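Local coordinates for Glyoxalase/bleomycin resistance protein/dioxygenase (PDB 4HC5) that belongs to the glyoxalase/bleomycin resistance/dioxygenase superfamily and may act as an oxidoreductase, possibly a dioxygenase, whose substrate is not established, at residues Ser16-Val21 with Pro68-Asp73; Val32-Phe37 with Lys95-Arg100; Gly79-Ser84 with Asn126-Val131. All coordinates share one frame; numbering follows the deposited sequence. Where two conformers were deposited one is given.

Contact 1. Residues Ser16-Val21 with Pro68-Asp73; sequences SATIIV and PSWYED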
ATOM      1  N   SER A  16       0.409   4.620   4.698  1.00 16.63           N
ATOM      2  CA  SER A  16      -0.811   4.317   3.933  1.00 15.80           C
ATOM      3  C   SER A  16      -0.422   3.967   2.507  1.00 15.39           C
ATOM      4  O   SER A  16       0.580   4.390   2.001  1.00 16.04           O
ATOM      5  CB  SER A  16      -1.796   5.478   3.922  1.00 17.98           C
ATOM      6  OG  SER A  16      -1.210   6.716   3.624  1.00 17.62           O
ATOM      7  N   ALA A  17      -1.318   3.174   1.899  1.00 16.29           N
ATOM      8  CA  ALA A  17      -1.363   2.948   0.443  1.00 15.79           C
ATOM      9  C   ALA A  17      -2.760   3.426  -0.022  1.00 16.14           C
ATOM     10  O   ALA A  17      -3.647   3.626   0.800  1.00 17.68           O
ATOM     11  CB  ALA A  17      -1.173   1.473   0.149  1.00 17.21           C
ATOM     12  N   THR A  18      -2.892   3.646  -1.294  1.00 15.84           N
ATOM     13  CA  THR A  18      -4.084   4.241  -1.856  1.00 16.03           C
ATOM     14  C   THR A  18      -4.791   3.302  -2.847  1.00 16.05           C
ATOM     15  O   THR A  18      -4.126   2.628  -3.654  1.00 19.56           O
ATOM     16  CB  THR A  18      -3.742   5.584  -2.574  1.00 17.13           C
ATOM     17  OG1 THR A  18      -3.049   6.436  -1.670  1.00 17.78           O
ATOM     18  CG2 THR A  18      -4.969   6.353  -3.099  1.00 17.53           C
ATOM     19  N   ILE A  19      -6.119   3.328  -2.732  1.00 15.51           N
ATOM     20  CA  ILE A  19      -6.940   2.675  -3.799  1.00 15.01           C
ATOM     21  C   ILE A  19      -7.773   3.819  -4.430  1.00 15.20           C
ATOM     22  O   ILE A  19      -7.922   4.877  -3.862  1.00 17.41           O
ATOM     23  CB  ILE A  19      -7.784   1.548  -3.296  1.00 17.55           C
ATOM     24  CG1 ILE A  19      -8.803   2.025  -2.249  1.00 17.06           C
ATOM     25  CG2 ILE A  19      -6.907   0.408  -2.732  1.00 18.43           C
ATOM     26  CD1 ILE A  19      -9.903   1.009  -1.880  1.00 20.62           C
ATOM     27  N   ILE A  20      -8.250   3.568  -5.609  1.00 14.90           N
ATOM     28  CA  ILE A  20      -9.094   4.511  -6.363  1.00 14.69           C
ATOM     29  C   ILE A  20     -10.532   3.997  -6.349  1.00 13.49           C
ATOM     30  O   ILE A  20     -10.800   2.895  -6.795  1.00 15.01           O
ATOM     31  CB  ILE A  20      -8.524   4.691  -7.781  1.00 14.16           C
ATOM     32  CG1 ILE A  20      -7.006   4.975  -7.817  1.00 17.35           C
ATOM     33  CG2 ILE A  20      -9.278   5.830  -8.518  1.00 16.58           C
ATOM     34  CD1 ILE A  20      -6.528   6.236  -7.126  1.00 17.73           C
ATOM     35  N   VAL A  21     -11.398   4.899  -5.921  1.00 13.95           N
ATOM     36  CA  VAL A  21     -12.820   4.647  -5.811  1.00 15.56           C
ATOM     37  C   VAL A  21     -13.598   5.700  -6.605  1.00 16.27           C
ATOM     38  O   VAL A  21     -13.043   6.737  -6.947  1.00 16.42           O
ATOM     39  CB  VAL A  21     -13.315   4.569  -4.345  1.00 15.12           C
ATOM     40  CG1 VAL A  21     -12.545   3.433  -3.590  1.00 17.40           C
ATOM     41  CG2 VAL A  21     -13.250   5.891  -3.635  1.00 16.94           C
ATOM     42  N   PRO A  68     -10.242   9.339  -8.913  1.00 15.95           N
ATOM     43  CA  PRO A  68      -9.497   9.602 -10.099  1.00 16.67           C
ATOM     44  C   PRO A  68      -9.037  11.043 -10.230  1.00 17.25           C
ATOM     45  O   PRO A  68      -7.947  11.361 -10.751  1.00 18.62           O
ATOM     46  CB  PRO A  68     -10.451   9.189 -11.199  1.00 16.27           C
ATOM     47  CG  PRO A  68     -11.285   8.132 -10.580  1.00 17.52           C
ATOM     48  CD  PRO A  68     -11.442   8.549  -9.157  1.00 15.05           C
ATOM     49  N   SER A  69      -9.885  11.949  -9.762  1.00 16.78           N
ATOM     50  CA  SER A  69      -9.548  13.375  -9.845  1.00 19.49           C
ATOM     51  C   SER A  69      -8.346  13.848  -9.067  1.00 20.96           C
ATOM     52  O   SER A  69      -7.882  14.971  -9.257  1.00 24.77           O
ATOM     53  CB  SER A  69     -10.716  14.201  -9.466  1.00 19.01           C
ATOM     54  OG  SER A  69     -11.168  13.965  -8.138  1.00 20.11           O
ATOM     55  N   TRP A  70      -7.911  13.020  -8.132  1.00 19.44           N
ATOM     56  CA  TRP A  70      -6.661  13.308  -7.410  1.00 21.12           C
ATOM     57  C   TRP A  70      -5.429  13.295  -8.289  1.00 22.64           C
ATOM     58  O   TRP A  70      -4.379  13.810  -7.881  1.00 24.28           O
ATOM     59  CB  TRP A  70      -6.376  12.289  -6.291  1.00 21.88           C
ATOM     60  CG  TRP A  70      -7.277  12.356  -5.069  1.00 22.38           C
ATOM     61  CD1 TRP A  70      -8.437  13.046  -4.865  1.00 21.86           C
ATOM     62  CD2 TRP A  70      -7.037  11.646  -3.837  1.00 20.32           C
ATOM     63  NE1 TRP A  70      -8.952  12.776  -3.638  1.00 20.59           N
ATOM     64  CE2 TRP A  70      -8.104  11.948  -2.959  1.00 23.63           C
ATOM     65  CE3 TRP A  70      -6.066  10.761  -3.439  1.00 21.13           C
ATOM     66  CZ2 TRP A  70      -8.167  11.456  -1.657  1.00 21.88           C
ATOM     67  CZ3 TRP A  70      -6.128  10.275  -2.111  1.00 21.26           C
ATOM     68  CH2 TRP A  70      -7.147  10.630  -1.252  1.00 24.41           C
ATOM     69  N   TYR A  71      -5.518  12.651  -9.445  1.00 20.28           N
ATOM     70  CA  TYR A  71      -4.365  12.274 -10.250  1.00 21.03           C
ATOM     71  C   TYR A  71      -4.378  12.833 -11.668  1.00 21.79           C
ATOM     72  O   TYR A  71      -5.413  13.137 -12.191  1.00 23.58           O
ATOM     73  CB  TYR A  71      -4.211  10.750 -10.272  1.00 21.12           C
ATOM     74  CG  TYR A  71      -3.952  10.187  -8.908  1.00 21.00           C
ATOM     75  CD1 TYR A  71      -2.689  10.178  -8.389  1.00 21.73           C
ATOM     76  CD2 TYR A  71      -4.969   9.706  -8.131  1.00 21.96           C
ATOM     77  CE1 TYR A  71      -2.438   9.689  -7.135  1.00 28.44           C
ATOM     78  CE2 TYR A  71      -4.725   9.218  -6.870  1.00 22.73           C
ATOM     79  CZ  TYR A  71      -3.456   9.225  -6.382  1.00 25.09           C
ATOM     80  OH  TYR A  71      -3.133   8.750  -5.132  1.00 27.64           O
ATOM     81  N   GLU A  72      -3.195  12.963 -12.241  1.00 21.59           N
ATOM     82  CA  GLU A  72      -3.012  13.500 -13.582  1.00 22.19           C
ATOM     83  C   GLU A  72      -2.769  12.428 -14.612  1.00 25.03           C
ATOM     84  O   GLU A  72      -2.681  12.724 -15.765  1.00 27.49           O
ATOM     85  CB  GLU A  72      -1.825  14.440 -13.626  1.00 25.57           C
ATOM     86  CG  GLU A  72      -1.940  15.629 -12.731  1.00 28.82           C
ATOM     87  CD  GLU A  72      -3.190  16.412 -12.970  1.00 40.10           C
ATOM     88  OE1 GLU A  72      -3.510  16.712 -14.116  1.00 57.96           O
ATOM     89  OE2 GLU A  72      -3.865  16.716 -12.004  1.00 57.63           O
ATOM     90  N   ASP A  73      -2.607  11.191 -14.194  1.00 21.98           N
ATOM     91  CA  ASP A  73      -2.284  10.131 -15.113  1.00 21.88           C
ATOM     92  C   ASP A  73      -3.401   9.208 -15.554  1.00 21.21           C
ATOM     93  O   ASP A  73      -3.142   8.253 -16.165  1.00 23.83           O
ATOM     94  CB  ASP A  73      -1.093   9.306 -14.623  1.00 21.99           C
ATOM     95  CG  ASP A  73      -1.398   8.464 -13.390  1.00 25.29           C
ATOM     96  OD1 ASP A  73      -2.454   8.591 -12.821  1.00 22.19           O
ATOM     97  OD2 ASP A  73      -0.538   7.679 -13.038  1.00 25.73           O
TER
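I20, at the end of strand 13-20, meets P68 and Y71 of the loop after strand 62-66. Its CB sets out toward that loop and the chain then forks. The CG2 branch, anti to the backbone N, lies against the proline ring, 3.5 Å from P68 CD, the two side chains sliding past each other in opposite directions. The other branch runs through CG1, beside the backbone N (chi1 -49°), and ends at CD1, which comes obliquely to the phenol ring with I20 CD1 3.5 Å from Y71 CE2. A beta-branched residue suits this place because each arm serves a different partner. P68 CD also sits 3.3 Å from V21 O, and the proline opens a short 3-10 turn closed by Y71 N bonding to P68 O at 3.0 Å.

Two residues earlier, T18 and Y71 reach toward each other tip to tip, T18 CG2 standing 3.6 Å from Y71 OH. The same methyl lies 4.2 Å from W70 CZ3. The threonine thus offers its methyl to the aromatic loop, while its OG1 is hydrogen-bonded to G82 O of the second subunit, and R75 makes a cation-pi contact with Y71. Between the two segments the chemistry is all van der Waals, so this strand-loop contact depends on close fit rather than directed bonds, whereas the polar bond of T18 is spent on the dimer.

Contact 2. Residues Val32-Phe37 with Lys95-Arg100; sequences VNTLGF and KTLTER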
ATOM      1  N   VAL A  32     -15.937   0.502   6.087  1.00 17.80           N
ATOM      2  CA  VAL A  32     -16.224   0.582   7.499  1.00 17.30           C
ATOM      3  C   VAL A  32     -17.316  -0.493   7.866  1.00 20.71           C
ATOM      4  O   VAL A  32     -17.109  -1.341   8.756  1.00 23.41           O
ATOM      5  CB  VAL A  32     -16.651   2.007   7.944  1.00 19.01           C
ATOM      6  CG1 VAL A  32     -17.182   1.997   9.408  1.00 22.45           C
ATOM      7  CG2 VAL A  32     -15.476   2.958   7.725  1.00 20.71           C
ATOM      8  N   ASN A  33     -18.461  -0.433   7.213  1.00 20.41           N
ATOM      9  CA  ASN A  33     -19.602  -1.277   7.633  1.00 20.77           C
ATOM     10  C   ASN A  33     -19.578  -2.697   7.138  1.00 22.62           C
ATOM     11  O   ASN A  33     -20.135  -3.587   7.723  1.00 29.31           O
ATOM     12  CB  ASN A  33     -20.885  -0.549   7.279  1.00 24.16           C
ATOM     13  CG  ASN A  33     -20.997   0.705   8.061  1.00 26.73           C
ATOM     14  OD1 ASN A  33     -20.715   0.708   9.256  1.00 30.27           O
ATOM     15  ND2 ASN A  33     -21.344   1.803   7.377  1.00 34.90           N
ATOM     16  N   THR A  34     -19.015  -2.892   5.965  1.00 18.34           N
ATOM     17  CA  THR A  34     -18.918  -4.227   5.409  1.00 19.00           C
ATOM     18  C   THR A  34     -17.610  -4.950   5.810  1.00 19.03           C
ATOM     19  O   THR A  34     -17.652  -6.083   6.280  1.00 20.56           O
ATOM     20  CB  THR A  34     -19.171  -4.308   3.906  1.00 18.55           C
ATOM     21  OG1 THR A  34     -20.501  -3.817   3.609  1.00 25.31           O
ATOM     22  CG2 THR A  34     -18.982  -5.756   3.338  1.00 22.11           C
ATOM     23  N   LEU A  35     -16.461  -4.289   5.619  1.00 18.06           N
ATOM     24  CA  LEU A  35     -15.171  -4.898   5.960  1.00 19.51           C
ATOM     25  C   LEU A  35     -14.740  -4.729   7.393  1.00 19.17           C
ATOM     26  O   LEU A  35     -13.790  -5.354   7.843  1.00 21.18           O
ATOM     27  CB  LEU A  35     -14.041  -4.510   5.027  1.00 18.87           C
ATOM     28  CG  LEU A  35     -14.204  -4.831   3.535  1.00 20.04           C
ATOM     29  CD1 LEU A  35     -12.926  -4.486   2.773  1.00 20.24           C
ATOM     30  CD2 LEU A  35     -14.654  -6.271   3.300  1.00 24.26           C
ATOM     31  N   GLY A  36     -15.385  -3.844   8.107  1.00 21.36           N
ATOM     32  CA  GLY A  36     -15.022  -3.663   9.522  1.00 19.00           C
ATOM     33  C   GLY A  36     -13.839  -2.752   9.822  1.00 19.28           C
ATOM     34  O   GLY A  36     -13.334  -2.709  10.954  1.00 22.46           O
ATOM     35  N   PHE A  37     -13.408  -1.995   8.816  1.00 18.00           N
ATOM     36  CA  PHE A  37     -12.340  -1.022   9.072  1.00 18.19           C
ATOM     37  C   PHE A  37     -12.907   0.159   9.890  1.00 17.30           C
ATOM     38  O   PHE A  37     -14.119   0.336  10.011  1.00 19.91           O
ATOM     39  CB  PHE A  37     -11.782  -0.450   7.781  1.00 17.08           C
ATOM     40  CG  PHE A  37     -10.927  -1.380   6.933  1.00 17.07           C
ATOM     41  CD1 PHE A  37     -11.256  -2.683   6.676  1.00 22.31           C
ATOM     42  CD2 PHE A  37      -9.781  -0.921   6.333  1.00 19.01           C
ATOM     43  CE1 PHE A  37     -10.473  -3.496   5.825  1.00 21.89           C
ATOM     44  CE2 PHE A  37      -9.041  -1.693   5.465  1.00 19.21           C
ATOM     45  CZ  PHE A  37      -9.365  -2.981   5.219  1.00 20.46           C
ATOM     46  N   LYS A  95     -17.418 -16.570   5.083  1.00 20.28           N
ATOM     47  CA  LYS A  95     -18.809 -16.805   5.401  1.00 20.38           C
ATOM     48  C   LYS A  95     -19.493 -15.449   5.646  1.00 21.03           C
ATOM     49  O   LYS A  95     -20.544 -15.148   5.039  1.00 21.72           O
ATOM     50  CB  LYS A  95     -18.938 -17.699   6.610  1.00 23.89           C
ATOM     51  CG  LYS A  95     -20.392 -18.073   6.894  1.00 28.16           C
ATOM     52  CD  LYS A  95     -20.363 -19.182   7.910  1.00 38.34           C
ATOM     53  CE  LYS A  95     -21.017 -18.826   9.207  1.00 52.64           C
ATOM     54  NZ  LYS A  95     -22.445 -19.155   9.079  1.00 63.43           N
ATOM     55  N   THR A  96     -18.946 -14.661   6.596  1.00 21.48           N
ATOM     56  CA  THR A  96     -19.657 -13.450   6.999  1.00 22.14           C
ATOM     57  C   THR A  96     -19.610 -12.391   5.894  1.00 21.58           C
ATOM     58  O   THR A  96     -20.584 -11.751   5.587  1.00 22.36           O
ATOM     59  CB  THR A  96     -19.072 -12.921   8.271  1.00 22.56           C
ATOM     60  OG1 THR A  96     -19.235 -13.971   9.266  1.00 28.96           O
ATOM     61  CG2 THR A  96     -19.663 -11.581   8.701  1.00 25.33           C
ATOM     62  N   LEU A  97     -18.459 -12.238   5.249  1.00 19.31           N
ATOM     63  CA  LEU A  97     -18.407 -11.267   4.139  1.00 18.58           C
ATOM     64  C   LEU A  97     -19.327 -11.634   2.966  1.00 18.37           C
ATOM     65  O   LEU A  97     -19.949 -10.779   2.362  1.00 20.19           O
ATOM     66  CB  LEU A  97     -16.980 -11.004   3.634  1.00 18.34           C
ATOM     67  CG  LEU A  97     -16.041 -10.301   4.666  1.00 18.10           C
ATOM     68  CD1 LEU A  97     -14.632 -10.145   4.057  1.00 20.96           C
ATOM     69  CD2 LEU A  97     -16.596  -8.956   5.169  1.00 21.34           C
ATOM     70  N   THR A  98     -19.429 -12.946   2.668  1.00 18.04           N
ATOM     71  CA  THR A  98     -20.391 -13.387   1.637  1.00 19.76           C
ATOM     72  C   THR A  98     -21.841 -13.019   2.051  1.00 22.09           C
ATOM     73  O   THR A  98     -22.608 -12.541   1.248  1.00 22.68           O
ATOM     74  CB  THR A  98     -20.292 -14.899   1.394  1.00 19.90           C
ATOM     75  OG1 THR A  98     -19.017 -15.146   0.798  1.00 20.54           O
ATOM     76  CG2 THR A  98     -21.345 -15.409   0.418  1.00 23.12           C
ATOM     77  N   GLU A  99     -22.192 -13.278   3.299  1.00 21.39           N
ATOM     78  CA  GLU A  99     -23.528 -12.899   3.871  1.00 22.94           C
ATOM     79  C   GLU A  99     -23.832 -11.384   3.706  1.00 21.13           C
ATOM     80  O   GLU A  99     -24.918 -10.974   3.429  1.00 25.77           O
ATOM     81  CB  GLU A  99     -23.636 -13.283   5.337  1.00 26.61           C
ATOM     82  CG  GLU A  99     -23.746 -14.758   5.649  1.00 30.33           C
ATOM     83  CD  GLU A  99     -23.669 -15.066   7.151  1.00 40.34           C
ATOM     84  OE1 GLU A  99     -23.697 -14.113   7.980  1.00 53.91           O
ATOM     85  OE2 GLU A  99     -23.567 -16.281   7.481  1.00 51.25           O
ATOM     86  N   ARG A 100     -22.747 -10.587   3.766  1.00 21.70           N
ATOM     87  CA  ARG A 100     -22.789  -9.131   3.733  1.00 22.59           C
ATOM     88  C   ARG A 100     -22.772  -8.594   2.300  1.00 24.73           C
ATOM     89  O   ARG A 100     -22.816  -7.393   2.069  1.00 27.14           O
ATOM     90  CB  ARG A 100     -21.680  -8.488   4.540  1.00 21.45           C
ATOM     91  CG  ARG A 100     -21.804  -8.669   6.022  1.00 21.78           C
ATOM     92  CD  ARG A 100     -20.673  -8.027   6.781  1.00 24.54           C
ATOM     93  NE  ARG A 100     -20.712  -8.299   8.193  1.00 26.67           N
ATOM     94  CZ  ARG A 100     -19.790  -7.956   9.044  1.00 24.61           C
ATOM     95  NH1 ARG A 100     -19.953  -8.270  10.308  1.00 29.51           N
ATOM     96  NH2 ARG A 100     -18.736  -7.269   8.630  1.00 24.61           N
TER
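R100 lays its side chain past T34, the two running in opposite directions, with R100 CB 4.0 Å from T34 CG2. The arginine is extended from CG to NE, and chi4 (174°) turns CZ out along the same line, at the C-terminal end of helix 24-34. There R100 NH2 donates to T34 O at 2.8 Å, bent to 148° at the hydrogen. The oxygen lies almost in the guanidinium plane, at its edge, whereas the nitrogen stands above the plane of the carbonyl. One face of the guanidinium is covered toward its rim by T96 CG2, four residues earlier, in the helix that R100 follows. A long, charged donor suits this place: it can span the gap between helix ends and meet a carbonyl near a C-terminus, where the helix dipole would probably favour a positive group.

Beside the hydrogen bond, L97 CD2 touches the same carbonyl oxygen, 3.3 Å from T34 O; its apolar partner is L35 CD2 at 3.8 Å, the two leucines crossing at about a right angle. L35 has its CB pointing away from helix 90-99, yet the branched end returns to meet L97. Next comes G36, whose positive phi (83°) would press a side chain against the preceding carbonyl oxygen; glycine avoids this as the chain leaves the helix.

M10 of the second subunit packs on T96, L97 and R100. The arrangement joins the ends of the helix that follows strand 13-20 and the one that follows strand 79-87, packed outside the two sheets, consistent with the vicinal oxygen chelate fold.

Contact 3. Residues Gly79-Ser84 with Asn126-Val131; sequences GYTGIS and NQFFLV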
ATOM      1  N   GLY A  79      -9.675  -3.444 -10.820  1.00 20.91           N
ATOM      2  CA  GLY A  79      -8.509  -4.217 -11.097  1.00 21.89           C
ATOM      3  C   GLY A  79      -7.719  -4.611  -9.868  1.00 19.40           C
ATOM      4  O   GLY A  79      -8.068  -4.328  -8.772  1.00 17.62           O
ATOM      5  N   TYR A  80      -6.623  -5.300 -10.117  1.00 25.37           N
ATOM      6  CA  TYR A  80      -5.703  -5.683  -9.049  1.00 24.20           C
ATOM      7  C   TYR A  80      -5.122  -4.507  -8.352  1.00 22.85           C
ATOM      8  O   TYR A  80      -4.556  -3.694  -8.975  1.00 27.22           O
ATOM      9  CB  TYR A  80      -4.559  -6.504  -9.617  1.00 22.29           C
ATOM     10  CG  TYR A  80      -5.053  -7.777 -10.087  1.00 28.07           C
ATOM     11  CD1 TYR A  80      -5.538  -8.714  -9.206  1.00 23.47           C
ATOM     12  CD2 TYR A  80      -5.100  -8.050 -11.441  1.00 27.09           C
ATOM     13  CE1 TYR A  80      -6.036  -9.914  -9.661  1.00 24.29           C
ATOM     14  CE2 TYR A  80      -5.585  -9.246 -11.906  1.00 36.51           C
ATOM     15  CZ  TYR A  80      -6.057 -10.160 -11.011  1.00 34.77           C
ATOM     16  OH  TYR A  80      -6.529 -11.322 -11.494  1.00 43.49           O
ATOM     17  N   THR A  81      -5.284  -4.438  -7.042  1.00 20.68           N
ATOM     18  CA  THR A  81      -4.756  -3.330  -6.280  1.00 19.34           C
ATOM     19  C   THR A  81      -3.295  -3.530  -5.921  1.00 18.60           C
ATOM     20  O   THR A  81      -2.640  -2.604  -5.614  1.00 21.81           O
ATOM     21  CB  THR A  81      -5.501  -3.128  -4.962  1.00 18.26           C
ATOM     22  OG1 THR A  81      -5.417  -4.304  -4.177  1.00 17.46           O
ATOM     23  CG2 THR A  81      -6.954  -2.768  -5.196  1.00 18.26           C
ATOM     24  N   GLY A  82      -2.864  -4.767  -5.938  1.00 18.26           N
ATOM     25  CA  GLY A  82      -1.508  -5.087  -5.415  1.00 18.69           C
ATOM     26  C   GLY A  82      -1.497  -5.091  -3.898  1.00 17.02           C
ATOM     27  O   GLY A  82      -0.451  -5.195  -3.271  1.00 16.98           O
ATOM     28  N   ILE A  83      -2.655  -4.951  -3.263  1.00 17.17           N
ATOM     29  CA  ILE A  83      -2.796  -4.965  -1.774  1.00 16.47           C
ATOM     30  C   ILE A  83      -3.256  -6.349  -1.363  1.00 18.00           C
ATOM     31  O   ILE A  83      -4.263  -6.884  -1.823  1.00 18.51           O
ATOM     32  CB  ILE A  83      -3.728  -3.877  -1.243  1.00 17.88           C
ATOM     33  CG1 ILE A  83      -3.137  -2.501  -1.534  1.00 18.30           C
ATOM     34  CG2 ILE A  83      -3.992  -4.029   0.267  1.00 19.25           C
ATOM     35  CD1 ILE A  83      -4.076  -1.303  -1.336  1.00 19.73           C
ATOM     36  N   SER A  84      -2.510  -6.903  -0.403  1.00 16.35           N
ATOM     37  CA  SER A  84      -2.875  -8.176   0.212  1.00 16.77           C
ATOM     38  C   SER A  84      -3.259  -7.886   1.665  1.00 15.97           C
ATOM     39  O   SER A  84      -2.640  -7.051   2.353  1.00 17.29           O
ATOM     40  CB  SER A  84      -1.760  -9.186   0.174  1.00 17.52           C
ATOM     41  OG  SER A  84      -1.361  -9.484  -1.162  1.00 21.94           O
ATOM     42  N   ASN A 126     -12.239  -3.051  -7.322  1.00 14.89           N
ATOM     43  CA  ASN A 126     -10.844  -3.200  -6.794  1.00 15.41           C
ATOM     44  C   ASN A 126     -10.690  -4.567  -6.107  1.00 14.56           C
ATOM     45  O   ASN A 126     -11.462  -4.879  -5.209  1.00 17.54           O
ATOM     46  CB  ASN A 126     -10.577  -2.113  -5.782  1.00 15.18           C
ATOM     47  CG  ASN A 126     -10.566  -0.696  -6.397  1.00 15.06           C
ATOM     48  OD1 ASN A 126      -9.896  -0.487  -7.415  1.00 16.55           O
ATOM     49  ND2 ASN A 126     -11.288   0.249  -5.791  1.00 16.65           N
ATOM     50  N   GLN A 127      -9.666  -5.277  -6.549  1.00 15.31           N
ATOM     51  CA  GLN A 127      -9.419  -6.644  -6.080  0.50 15.30           C
ATOM     52  C   GLN A 127      -8.273  -6.732  -5.055  1.00 15.58           C
ATOM     53  O   GLN A 127      -7.214  -6.119  -5.180  1.00 16.88           O
ATOM     54  CB  GLN A 127      -9.122  -7.591  -7.244  0.50 18.45           C
ATOM     55  CG  GLN A 127      -9.301  -9.073  -6.821  0.50 17.50           C
ATOM     56  CD  GLN A 127      -9.154 -10.041  -7.995  0.50 20.59           C
ATOM     57  OE1 GLN A 127     -10.066 -10.833  -8.357  0.50 25.93           O
ATOM     58  NE2 GLN A 127      -7.999 -10.014  -8.549  0.50 23.53           N
ATOM     59  N   PHE A 128      -8.628  -7.484  -4.009  1.00 16.47           N
ATOM     60  CA  PHE A 128      -7.637  -7.744  -2.909  1.00 15.41           C
ATOM     61  C   PHE A 128      -7.405  -9.237  -2.836  1.00 15.00           C
ATOM     62  O   PHE A 128      -8.330 -10.058  -2.972  1.00 16.92           O
ATOM     63  CB  PHE A 128      -8.199  -7.252  -1.571  1.00 16.81           C
ATOM     64  CG  PHE A 128      -8.490  -5.796  -1.532  1.00 16.13           C
ATOM     65  CD1 PHE A 128      -7.546  -4.883  -1.240  1.00 16.34           C
ATOM     66  CD2 PHE A 128      -9.731  -5.308  -1.879  1.00 18.45           C
ATOM     67  CE1 PHE A 128      -7.808  -3.538  -1.226  1.00 18.28           C
ATOM     68  CE2 PHE A 128     -10.002  -3.954  -1.916  1.00 18.75           C
ATOM     69  CZ  PHE A 128      -9.025  -3.047  -1.527  1.00 19.32           C
ATOM     70  N   PHE A 129      -6.190  -9.602  -2.410  1.00 15.23           N
ATOM     71  CA  PHE A 129      -5.816 -10.979  -2.058  1.00 14.83           C
ATOM     72  C   PHE A 129      -5.950 -11.094  -0.543  1.00 14.24           C
ATOM     73  O   PHE A 129      -5.405 -10.254   0.180  1.00 17.28           O
ATOM     74  CB  PHE A 129      -4.398 -11.218  -2.523  1.00 16.02           C
ATOM     75  CG  PHE A 129      -3.903 -12.648  -2.408  1.00 16.58           C
ATOM     76  CD1 PHE A 129      -4.683 -13.704  -2.882  1.00 16.89           C
ATOM     77  CD2 PHE A 129      -2.615 -12.938  -1.969  1.00 18.63           C
ATOM     78  CE1 PHE A 129      -4.173 -14.989  -2.841  1.00 19.01           C
ATOM     79  CE2 PHE A 129      -2.119 -14.218  -1.949  1.00 19.11           C
ATOM     80  CZ  PHE A 129      -2.930 -15.250  -2.414  1.00 18.80           C
ATOM     81  N   LEU A 130      -6.756 -12.055  -0.058  1.00 14.42           N
ATOM     82  CA  LEU A 130      -7.077 -12.270   1.298  1.00 15.52           C
ATOM     83  C   LEU A 130      -6.402 -13.569   1.722  1.00 14.69           C
ATOM     84  O   LEU A 130      -6.686 -14.623   1.177  1.00 15.91           O
ATOM     85  CB  LEU A 130      -8.589 -12.346   1.526  1.00 16.22           C
ATOM     86  CG  LEU A 130      -9.051 -12.557   2.942  1.00 16.95           C
ATOM     87  CD1 LEU A 130      -8.631 -11.404   3.854  1.00 19.24           C
ATOM     88  CD2 LEU A 130     -10.598 -12.773   3.009  1.00 19.24           C
ATOM     89  N   VAL A 131      -5.539 -13.472   2.744  1.00 15.62           N
ATOM     90  CA  VAL A 131      -4.715 -14.581   3.196  1.00 16.29           C
ATOM     91  C   VAL A 131      -4.883 -14.814   4.684  1.00 17.42           C
ATOM     92  O   VAL A 131      -4.948 -13.878   5.458  1.00 17.76           O
ATOM     93  CB  VAL A 131      -3.196 -14.314   2.867  1.00 18.76           C
ATOM     94  CG1 VAL A 131      -2.397 -15.578   3.229  1.00 21.25           C
ATOM     95  CG2 VAL A 131      -3.013 -13.928   1.428  1.00 22.14           C
TER
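Strands 79-84 and 126-131 run parallel, their local axes crossing at -46°, and a beta bulge shifts their register by two residues between Y80 and S84. They are the first and last strands of the second four-stranded sheet, ordered 1-4-3-2 as in a beta-alpha-beta-beta-beta module of the vicinal oxygen chelate fold. Q127 N donates to G79 O at 2.9 Å, and Q127 O takes T81 N at 3.2 Å. Past the bulge the ladder resumes with a weak bond from F129 N to I83 O.

T81 is suited to the bulge because its hydroxyl can both give and accept. OG1 sits in the crowded position between backbone N and carbonyl carbon (chi1 59°), while CG2 lies over one face of the F128 ring, toward its rim. I83 runs beside F128, with I83 CB 3.9 Å from F128 CD1; its CG2 is in plane at the ring edge. G82, between T81 and I83, has positive phi, easy for glycine. S84 and F129 are on one face of the sheet, where S84 OG meets the edge of the F129 ring; S84 also pairs antiparallel with a strand of the second subunit. T81 OG1 donates across to Q127 O at 2.7 Å, and by accepting from I83 N at 3.0 Å makes an ST turn.

Contact 1 closes before contact 3 opens along the chain, while contact 2 alternates with each. Contact 1 joins an edge strand of the first sheet to the loop after strand 62-66, and contact 3 lies in the second sheet; their centres are 15 Å apart and they touch, I20 O lying 2.9 Å from N126 ND2 in a probable hydrogen bond and I19 packing on T81 and I83. Contact 2 sits about 24 Å from contact 1 and 16 Å from contact 3, between centres, and touches neither. The two sheets thus meet where strand 13-20 packs on strands 79-87 and 126-132, the ends of helices 24-34 and 90-99 meet separately, and all three contacts also meet the second subunit.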